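Local coordinates for diaminopimelate decarboxylase (Methanocaldococcus jannaschii, PDB 1TWI), which specifically catalyses the pyridoxal phosphate-dependent decarboxylation of meso-diaminopimelate to L-lysine, the last step of lysine biosynthesis by the diaminopimelate pathway, at residues A[4-9]-A[15-20]; A[219-224]-A[265-270]; A[392-397]-A[416-421]. All coordinates share one frame; numbering follows the deposited sequence.

Contact 1 of 3, residues A[4-9]-A[15-20]; sequences NDTVEI and FIDGYD
Glu-8 and Phe-15 form the hydrogen-bonded pair of an antiparallel beta hairpin, strand 7-10 against strand 13-16. Phe-15 N reaches Glu-8 O at 2.7 Å, and Glu-8 N returns to Phe-15 O at 3.0 Å. Beyond the neighbouring non-hydrogen-bonded pair, Val-7 with Ile-16, a third backbone bond runs from Asp-17 N to Thr-6 O (2.8 Å). That carbonyl also accepts from a water, which donates to Glu-8 OE2 as well and accepts from Gly-18 N at 2.8 Å, so one water ties the carboxylate of the first strand to the turn after the second. The turn itself is type I', from Ile-16 to Tyr-19, and leads into strand 19-20, the third of this small sheet.

Beside the backbone ladder, Asp-17 brings its carboxylate back beside Thr-6, its CG anti to its own carbonyl carbon (chi1 -75°), and Asp-17 OD1 comes 3.2 Å from Thr-6 CB. Firm polar partners of both side chains lie outside the hairpin: Thr-6 OG1 and Asp-17 OD2 each bond Ser-36 OG, and OD2 also bonds Thr-406 OG1, which pins the hairpin onto strands 32-36 and 402-407 of the beta-rich domain.

The two sheet faces differ. On one, Glu-8 CG packs 3.9 Å from Phe-15 CB, the two side chains crossing at a slant. On the other, Val-7 and Ile-16 lie side by side against Tyr-301, Val-7 CG1 being 4.0 Å from Ile-16 CG1.

Contact 2 of 3, residues A[219-224]-A[265-270]; sequences SPFIEE and KDLADA
Leu-267 lays one methyl, CD1, on a face of the Phe-221 ring. The methyl does not sit over the middle: it is displaced toward the CB end, 3.5 Å from Phe-221 CG, and its line to the ring centroid, 3.9 Å long, leans 27° off the ring normal. This is a CH-pi contact, and the two side chains cross at about a right angle. Leu-267 reaches the ring by its torsions: with CG opposite the backbone N (chi1 -175°), the branch carrying CD1 is thrown across to the facing helix. One turn beyond Leu-267, Ala-270 CB touches CG1 of Ile-222, the residue after Phe-221, at 3.7 Å. Here the backbones come closest, Ile-222 CA lying 5.9 Å from Ala-270 CA, a near approach that the small alanine permits.

Both partners are helices on the outside of the alpha/beta barrel that carries the cofactor: helix 219-237 follows barrel strand 202-208, and helix 264-276 follows strand 244-246. The contact is purely apolar and lies at the start of helix 219-237 and in the first half of helix 264-276. The Phe-221 side chain comes within about 4 Å of Gly-250, which binds pyridoxal 5'-phosphate, and about 8 Å of the cofactor itself, nearest atoms in each case, which is consistent with a place in the second shell around the cofactor.

Further out, Tyr-47 and Phe-51 of helix 37-58 pack on Leu-267, while Ile-218 lies against Ala-270. Ser-219 OG bonds His-168 NE2, whereas Asp-266 OD2 turns back to accept from Thr-263 N at the start of its own helix.

Contact 3 of 3, residues A[392-397]-A[416-421]; sequences ANNYNA and ERETYA
The side-chain amide of Asn-394 and the carboxylate of Glu-418 meet with their planes 35° apart, the two side chains crossing at about a right angle. One end of the Asn-394 amide, the atom modelled as OD1, is 3.0 Å from Glu-418 OE1; whether it is the oxygen or the nitrogen is not settled. Glu-418 reaches across on a chain extended beyond CG (chi2 172°). Glu-418 OE2 makes a salt bridge to Arg-400 NH2 of the same chain, and the backbones of the two residues are bonded as well.

Next along the chain, the Asn-396 amide points one end at the centre of one face of the Tyr-395 ring. Tyr-395 OH bonds Glu-359 OE2, and Tyr-395, Cys-358 and Glu-359 all line the pocket of the bound lysine. The contact between the segments is slight, a single pair of side chains, and the loop of 392-397 carries the pocket residue Tyr-395.

The second subunit closes in here: its Ser-91 OG bonds Asn-396 O, and its Tyr-96 ring meets that of Tyr-420, fitting an active site built at the dimer interface. Segment 392-397 belongs to the loop between strands 378-382 and 402-407, whereas 416-421 leaves strand 410-415 and enters the short helix 420-423, with Thr-419 as its N-cap.

How the contacts relate
Contact 2 is partly buried and wholly apolar, set among barrel helices close to the cofactor; contacts 1 and 3 are surface contacts in which polar groups do most of the work. Contact 1 is local and regular, a ladder of backbone bonds, while contact 3 brings together two irregular segments through a single pair of side chains beside the second subunit. The three do not touch, and contacts 2 and 3 lie on opposite sides of the chain's centre, about 41 Å apart between centres. Shared elements still relate them: helix 37-58 packs on both contact 1 and contact 2, and strand 402-407, which backs contact 1, follows the loop of contact 3.

Contact 1 of 3, residues A[4-9]-A[15-20]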
loop_
_atom_site.group_PDB
_atom_site.type_symbol
_atom_site.label_atom_id
_atom_site.label_comp_id
_atom_site.label_asym_id
_atom_site.label_seq_id
_atom_site.Cartn_x
_atom_site.Cartn_y
_atom_site.Cartn_z
ATOM N N ASN A 4 8.956 21.530 11.768
ATOM C CA ASN A 4 9.455 20.518 12.739
ATOM C C ASN A 4 9.926 21.304 13.943
ATOM O O ASN A 4 11.119 21.569 14.165
ATOM C CB ASN A 4 10.550 19.712 12.074
ATOM C CG ASN A 4 10.057 19.087 10.757
ATOM O OD1 ASN A 4 9.201 18.141 10.764
ATOM N ND2 ASN A 4 10.546 19.606 9.637
ATOM N N ASP A 5 8.946 21.713 14.716
ATOM C CA ASP A 5 9.213 22.611 15.841
ATOM C C ASP A 5 9.875 22.058 17.076
ATOM O O ASP A 5 10.341 22.834 17.946
ATOM C CB ASP A 5 7.894 23.294 16.242
ATOM C CG ASP A 5 7.219 23.973 15.060
ATOM O OD1 ASP A 5 7.857 24.922 14.502
ATOM O OD2 ASP A 5 6.077 23.545 14.696
ATOM N N THR A 6 9.933 20.732 17.180
ATOM C CA THR A 6 10.466 20.160 18.395
ATOM C C THR A 6 11.702 19.345 18.217
ATOM O O THR A 6 12.088 18.608 19.151
ATOM C CB THR A 6 9.398 19.283 19.077
ATOM O OG1 THR A 6 9.175 18.107 18.271
ATOM C CG2 THR A 6 8.072 20.057 19.211
ATOM N N VAL A 7 12.347 19.461 17.062
ATOM C CA VAL A 7 13.558 18.694 16.823
ATOM C C VAL A 7 14.734 19.615 16.754
ATOM O O VAL A 7 14.568 20.808 16.531
ATOM C CB VAL A 7 13.498 17.866 15.506
ATOM C CG1 VAL A 7 12.214 16.974 15.512
ATOM C CG2 VAL A 7 13.518 18.789 14.278
ATOM N N GLU A 8 15.927 19.090 16.983
ATOM C CA GLU A 8 17.110 19.962 16.913
ATOM C C GLU A 8 18.362 19.123 16.736
ATOM O O GLU A 8 18.337 17.899 16.857
ATOM C CB GLU A 8 17.259 20.775 18.209
ATOM C CG GLU A 8 17.554 19.920 19.418
ATOM C CD GLU A 8 17.309 20.650 20.770
ATOM O OE1 GLU A 8 18.018 21.659 21.074
ATOM O OE2 GLU A 8 16.417 20.199 21.532
ATOM N N ILE A 9 19.464 19.803 16.459
ATOM C CA ILE A 9 20.744 19.130 16.348
ATOM C C ILE A 9 21.423 19.683 17.595
ATOM O O ILE A 9 21.440 20.907 17.805
ATOM C CB ILE A 9 21.569 19.560 15.091
ATOM C CG1 ILE A 9 20.919 19.061 13.796
ATOM C CG2 ILE A 9 22.995 18.997 15.184
ATOM C CD1 ILE A 9 20.703 17.587 13.721
ATOM N N PHE A 15 18.021 15.332 17.735
ATOM C CA PHE A 15 17.116 15.147 18.890
ATOM C C PHE A 15 15.642 15.390 18.537
ATOM O O PHE A 15 15.355 16.269 17.717
ATOM C CB PHE A 15 17.491 16.115 20.050
ATOM C CG PHE A 15 18.765 15.672 20.823
ATOM C CD1 PHE A 15 20.029 15.831 20.258
ATOM C CD2 PHE A 15 18.662 15.082 22.068
ATOM C CE1 PHE A 15 21.192 15.404 20.942
ATOM C CE2 PHE A 15 19.817 14.644 22.786
ATOM C CZ PHE A 15 21.074 14.806 22.225
ATOM N N ILE A 16 14.721 14.641 19.161
ATOM C CA ILE A 16 13.271 14.848 18.949
ATOM C C ILE A 16 12.727 15.011 20.345
ATOM O O ILE A 16 12.863 14.089 21.169
ATOM C CB ILE A 16 12.569 13.609 18.271
ATOM C CG1 ILE A 16 13.231 13.348 16.898
ATOM C CG2 ILE A 16 10.992 13.884 18.192
ATOM C CD1 ILE A 16 13.064 11.945 16.347
ATOM N N ASP A 17 12.141 16.175 20.634
ATOM C CA ASP A 17 11.631 16.453 21.972
ATOM C C ASP A 17 12.680 16.282 23.062
ATOM O O ASP A 17 12.353 15.918 24.205
ATOM C CB ASP A 17 10.443 15.573 22.310
ATOM C CG ASP A 17 9.195 16.017 21.594
ATOM O OD1 ASP A 17 8.993 17.243 21.443
ATOM O OD2 ASP A 17 8.399 15.145 21.204
ATOM N N GLY A 18 13.941 16.535 22.711
ATOM C CA GLY A 18 14.971 16.380 23.722
ATOM C C GLY A 18 15.543 14.960 23.839
ATOM O O GLY A 18 16.497 14.762 24.620
ATOM N N TYR A 19 14.987 13.987 23.105
ATOM C CA TYR A 19 15.532 12.624 23.168
ATOM C C TYR A 19 16.486 12.349 21.993
ATOM O O TYR A 19 16.180 12.619 20.840
ATOM C CB TYR A 19 14.386 11.620 23.168
ATOM C CG TYR A 19 13.463 11.818 24.351
ATOM C CD1 TYR A 19 13.788 11.294 25.618
ATOM C CD2 TYR A 19 12.271 12.551 24.231
ATOM C CE1 TYR A 19 12.928 11.498 26.740
ATOM C CE2 TYR A 19 11.437 12.758 25.344
ATOM C CZ TYR A 19 11.783 12.218 26.583
ATOM O OH TYR A 19 10.945 12.373 27.668
ATOM N N ASP A 20 17.651 11.815 22.292
ATOM C CA ASP A 20 18.662 11.490 21.262
ATOM C C ASP A 20 18.078 10.453 20.251
ATOM O O ASP A 20 17.760 9.333 20.637
ATOM C CB ASP A 20 19.857 10.910 22.018
ATOM C CG ASP A 20 21.035 10.638 21.153
ATOM O OD1 ASP A 20 20.934 9.809 20.233
ATOM O OD2 ASP A 20 22.088 11.244 21.431
HETATM O O HOH W 1 14.710 18.176 20.522
#

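Contact 2 of 3, residues A[219-224]-A[265-270]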
loop_
_atom_site.group_PDB
_atom_site.type_symbol
_atom_site.label_atom_id
_atom_site.label_comp_id
_atom_site.label_asym_id
_atom_site.label_seq_id
_atom_site.Cartn_x
_atom_site.Cartn_y
_atom_site.Cartn_z
ATOM N N SER A 219 -6.069 29.781 -2.130
ATOM C CA SER A 219 -7.090 30.066 -3.140
ATOM C C SER A 219 -8.224 29.012 -3.283
ATOM O O SER A 219 -9.423 29.371 -3.278
ATOM C CB SER A 219 -6.360 30.273 -4.487
ATOM O OG SER A 219 -7.248 30.497 -5.560
ATOM N N PRO A 220 -7.871 27.718 -3.426
ATOM C CA PRO A 220 -8.902 26.664 -3.567
ATOM C C PRO A 220 -9.881 26.681 -2.364
ATOM O O PRO A 220 -11.107 26.456 -2.499
ATOM C CB PRO A 220 -8.096 25.368 -3.596
ATOM C CG PRO A 220 -6.716 25.785 -3.966
ATOM C CD PRO A 220 -6.523 27.144 -3.363
ATOM N N PHE A 221 -9.335 26.957 -1.184
ATOM C CA PHE A 221 -10.168 27.019 0.013
ATOM C C PHE A 221 -11.128 28.199 -0.008
ATOM O O PHE A 221 -12.292 28.071 0.399
ATOM C CB PHE A 221 -9.313 27.080 1.284
ATOM C CG PHE A 221 -8.512 25.836 1.503
ATOM C CD1 PHE A 221 -9.146 24.635 1.806
ATOM C CD2 PHE A 221 -7.154 25.849 1.332
ATOM C CE1 PHE A 221 -8.437 23.467 1.923
ATOM C CE2 PHE A 221 -6.395 24.662 1.447
ATOM C CZ PHE A 221 -7.030 23.478 1.743
ATOM N N ILE A 222 -10.647 29.362 -0.428
ATOM C CA ILE A 222 -11.541 30.517 -0.529
ATOM C C ILE A 222 -12.682 30.154 -1.528
ATOM O O ILE A 222 -13.852 30.365 -1.240
ATOM C CB ILE A 222 -10.768 31.778 -1.110
ATOM C CG1 ILE A 222 -9.713 32.267 -0.122
ATOM C CG2 ILE A 222 -11.742 32.920 -1.368
ATOM C CD1 ILE A 222 -8.644 33.225 -0.737
ATOM N N GLU A 223 -12.341 29.599 -2.687
ATOM C CA GLU A 223 -13.364 29.274 -3.690
ATOM C C GLU A 223 -14.345 28.208 -3.157
ATOM O O GLU A 223 -15.545 28.289 -3.394
ATOM C CB GLU A 223 -12.691 28.796 -4.991
ATOM C CG GLU A 223 -13.674 28.386 -6.106
ATOM C CD GLU A 223 -14.442 29.567 -6.702
ATOM O OE1 GLU A 223 -14.110 30.758 -6.413
ATOM O OE2 GLU A 223 -15.384 29.283 -7.483
ATOM N N GLU A 224 -13.819 27.198 -2.472
ATOM C CA GLU A 224 -14.691 26.196 -1.836
ATOM C C GLU A 224 -15.632 26.916 -0.863
ATOM O O GLU A 224 -16.849 26.689 -0.850
ATOM C CB GLU A 224 -13.847 25.176 -1.009
ATOM C CG GLU A 224 -14.720 24.277 -0.055
ATOM C CD GLU A 224 -13.916 23.522 1.012
ATOM O OE1 GLU A 224 -12.697 23.843 1.233
ATOM O OE2 GLU A 224 -14.501 22.628 1.671
ATOM N N LYS A 265 -3.492 30.039 10.362
ATOM C CA LYS A 265 -3.936 31.444 10.439
ATOM C C LYS A 265 -4.371 31.948 9.090
ATOM O O LYS A 265 -5.400 32.638 8.992
ATOM C CB LYS A 265 -2.819 32.379 10.953
ATOM C CG LYS A 265 -2.458 32.108 12.393
ATOM C CD LYS A 265 -1.454 33.167 13.015
ATOM C CE LYS A 265 -1.373 32.991 14.536
ATOM N NZ LYS A 265 -0.462 34.020 15.160
ATOM N N ASP A 266 -3.588 31.638 8.061
ATOM C CA ASP A 266 -3.947 32.052 6.692
ATOM C C ASP A 266 -5.292 31.402 6.277
ATOM O O ASP A 266 -6.168 32.051 5.657
ATOM C CB ASP A 266 -2.889 31.645 5.668
ATOM C CG ASP A 266 -1.569 32.365 5.878
ATOM O OD1 ASP A 266 -1.633 33.594 6.108
ATOM O OD2 ASP A 266 -0.504 31.706 5.816
ATOM N N LEU A 267 -5.447 30.130 6.625
ATOM C CA LEU A 267 -6.674 29.422 6.312
ATOM C C LEU A 267 -7.899 30.064 6.996
ATOM O O LEU A 267 -8.935 30.250 6.376
ATOM C CB LEU A 267 -6.560 27.959 6.753
ATOM C CG LEU A 267 -7.775 27.099 6.345
ATOM C CD1 LEU A 267 -7.805 26.926 4.783
ATOM C CD2 LEU A 267 -7.592 25.681 7.037
ATOM N N ALA A 268 -7.771 30.420 8.271
ATOM C CA ALA A 268 -8.868 31.017 9.011
ATOM C C ALA A 268 -9.190 32.416 8.508
ATOM O O ALA A 268 -10.353 32.768 8.392
ATOM C CB ALA A 268 -8.539 31.082 10.485
ATOM N N ASP A 269 -8.169 33.211 8.187
ATOM C CA ASP A 269 -8.470 34.545 7.690
ATOM C C ASP A 269 -9.339 34.370 6.446
ATOM O O ASP A 269 -10.374 35.054 6.270
ATOM C CB ASP A 269 -7.205 35.308 7.296
ATOM C CG ASP A 269 -6.392 35.734 8.497
ATOM O OD1 ASP A 269 -7.011 35.851 9.579
ATOM O OD2 ASP A 269 -5.145 35.954 8.354
ATOM N N ALA A 270 -8.918 33.456 5.593
ATOM C CA ALA A 270 -9.633 33.192 4.356
ATOM C C ALA A 270 -11.064 32.642 4.528
ATOM O O ALA A 270 -12.060 33.150 3.932
ATOM C CB ALA A 270 -8.783 32.241 3.480
#

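Contact 3 of 3, residues A[392-397]-A[416-421]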
loop_
_atom_site.group_PDB
_atom_site.type_symbol
_atom_site.label_atom_id
_atom_site.label_comp_id
_atom_site.label_asym_id
_atom_site.label_seq_id
_atom_site.Cartn_x
_atom_site.Cartn_y
_atom_site.Cartn_z
ATOM N N ALA A 392 0.797 1.496 6.185
ATOM C CA ALA A 392 1.867 0.473 6.242
ATOM C C ALA A 392 1.299 -0.919 5.926
ATOM O O ALA A 392 0.101 -1.163 6.142
ATOM C CB ALA A 392 2.509 0.468 7.653
ATOM N N ASN A 393 2.124 -1.848 5.442
ATOM C CA ASN A 393 1.574 -3.158 5.152
ATOM C C ASN A 393 2.670 -4.198 5.356
ATOM O O ASN A 393 3.723 -3.849 5.835
ATOM C CB ASN A 393 1.099 -3.160 3.722
ATOM C CG ASN A 393 2.167 -2.647 2.784
ATOM O OD1 ASN A 393 2.055 -1.536 2.212
ATOM N ND2 ASN A 393 3.207 -3.409 2.624
ATOM N N ASN A 394 2.430 -5.451 4.980
ATOM C CA ASN A 394 3.398 -6.519 5.180
ATOM C C ASN A 394 4.046 -6.967 3.880
ATOM O O ASN A 394 4.583 -8.093 3.787
ATOM C CB ASN A 394 2.713 -7.740 5.822
ATOM C CG ASN A 394 2.298 -7.485 7.268
ATOM O OD1 ASN A 394 3.075 -6.937 8.080
ATOM N ND2 ASN A 394 1.112 -7.909 7.611
ATOM N N TYR A 395 4.020 -6.108 2.873
ATOM C CA TYR A 395 4.619 -6.484 1.592
ATOM C C TYR A 395 6.049 -7.001 1.736
ATOM O O TYR A 395 6.849 -6.420 2.488
ATOM C CB TYR A 395 4.546 -5.299 0.620
ATOM C CG TYR A 395 4.983 -5.625 -0.781
ATOM C CD1 TYR A 395 4.518 -6.769 -1.432
ATOM C CD2 TYR A 395 5.803 -4.726 -1.490
ATOM C CE1 TYR A 395 4.853 -7.020 -2.789
ATOM C CE2 TYR A 395 6.151 -4.949 -2.811
ATOM C CZ TYR A 395 5.664 -6.116 -3.461
ATOM O OH TYR A 395 6.033 -6.363 -4.767
ATOM N N ASN A 396 6.348 -8.092 1.027
ATOM C CA ASN A 396 7.656 -8.793 1.081
ATOM C C ASN A 396 7.770 -9.526 2.431
ATOM O O ASN A 396 8.863 -9.845 2.857
ATOM C CB ASN A 396 8.867 -7.834 0.905
ATOM C CG ASN A 396 9.094 -7.440 -0.552
ATOM O OD1 ASN A 396 8.152 -7.347 -1.355
ATOM N ND2 ASN A 396 10.326 -7.211 -0.890
ATOM N N ALA A 397 6.624 -9.809 3.067
ATOM C CA ALA A 397 6.553 -10.499 4.370
ATOM C C ALA A 397 7.446 -9.841 5.426
ATOM O O ALA A 397 8.301 -10.486 6.042
ATOM C CB ALA A 397 6.905 -12.029 4.232
ATOM N N GLU A 416 3.591 -1.973 18.957
ATOM C CA GLU A 416 4.617 -3.018 19.016
ATOM C C GLU A 416 4.865 -3.503 17.607
ATOM O O GLU A 416 3.989 -3.401 16.720
ATOM C CB GLU A 416 4.133 -4.172 19.908
ATOM C CG GLU A 416 5.147 -5.241 20.221
ATOM C CD GLU A 416 6.492 -4.730 20.713
ATOM O OE1 GLU A 416 7.280 -4.366 19.841
ATOM O OE2 GLU A 416 6.756 -4.703 21.943
ATOM N N ARG A 417 6.047 -4.048 17.355
ATOM C CA ARG A 417 6.283 -4.513 16.003
ATOM C C ARG A 417 5.686 -5.883 15.777
ATOM O O ARG A 417 5.315 -6.582 16.723
ATOM C CB ARG A 417 7.785 -4.583 15.682
ATOM C CG ARG A 417 8.574 -5.487 16.567
ATOM C CD ARG A 417 10.010 -5.606 15.944
ATOM N NE ARG A 417 10.655 -4.303 15.778
ATOM C CZ ARG A 417 11.572 -3.809 16.610
ATOM N NH1 ARG A 417 11.956 -4.535 17.687
ATOM N NH2 ARG A 417 12.105 -2.603 16.366
ATOM N N GLU A 418 5.608 -6.282 14.525
ATOM C CA GLU A 418 5.095 -7.613 14.216
ATOM C C GLU A 418 6.274 -8.605 14.048
ATOM O O GLU A 418 7.288 -8.267 13.405
ATOM C CB GLU A 418 4.270 -7.558 12.903
ATOM C CG GLU A 418 2.877 -6.939 13.138
ATOM C CD GLU A 418 2.134 -6.687 11.864
ATOM O OE1 GLU A 418 2.740 -6.154 10.922
ATOM O OE2 GLU A 418 0.922 -7.015 11.825
ATOM N N THR A 419 6.146 -9.814 14.601
ATOM C CA THR A 419 7.195 -10.843 14.476
ATOM C C THR A 419 6.880 -11.721 13.300
ATOM O O THR A 419 5.832 -11.543 12.651
ATOM C CB THR A 419 7.231 -11.829 15.704
ATOM O OG1 THR A 419 5.983 -12.545 15.750
ATOM C CG2 THR A 419 7.419 -11.036 17.017
ATOM N N TYR A 420 7.814 -12.627 12.993
ATOM C CA TYR A 420 7.569 -13.581 11.913
ATOM C C TYR A 420 6.276 -14.337 12.250
ATOM O O TYR A 420 5.481 -14.621 11.347
ATOM C CB TYR A 420 8.737 -14.604 11.766
ATOM C CG TYR A 420 10.040 -13.978 11.282
ATOM C CD1 TYR A 420 10.033 -12.882 10.423
ATOM C CD2 TYR A 420 11.270 -14.447 11.714
ATOM C CE1 TYR A 420 11.231 -12.249 10.011
ATOM C CE2 TYR A 420 12.485 -13.835 11.293
ATOM C CZ TYR A 420 12.439 -12.733 10.444
ATOM O OH TYR A 420 13.620 -12.125 10.065
ATOM N N ALA A 421 6.039 -14.640 13.545
ATOM C CA ALA A 421 4.827 -15.383 13.916
ATOM C C ALA A 421 3.586 -14.562 13.599
ATOM O O ALA A 421 2.516 -15.117 13.252
ATOM C CB ALA A 421 4.851 -15.806 15.484
#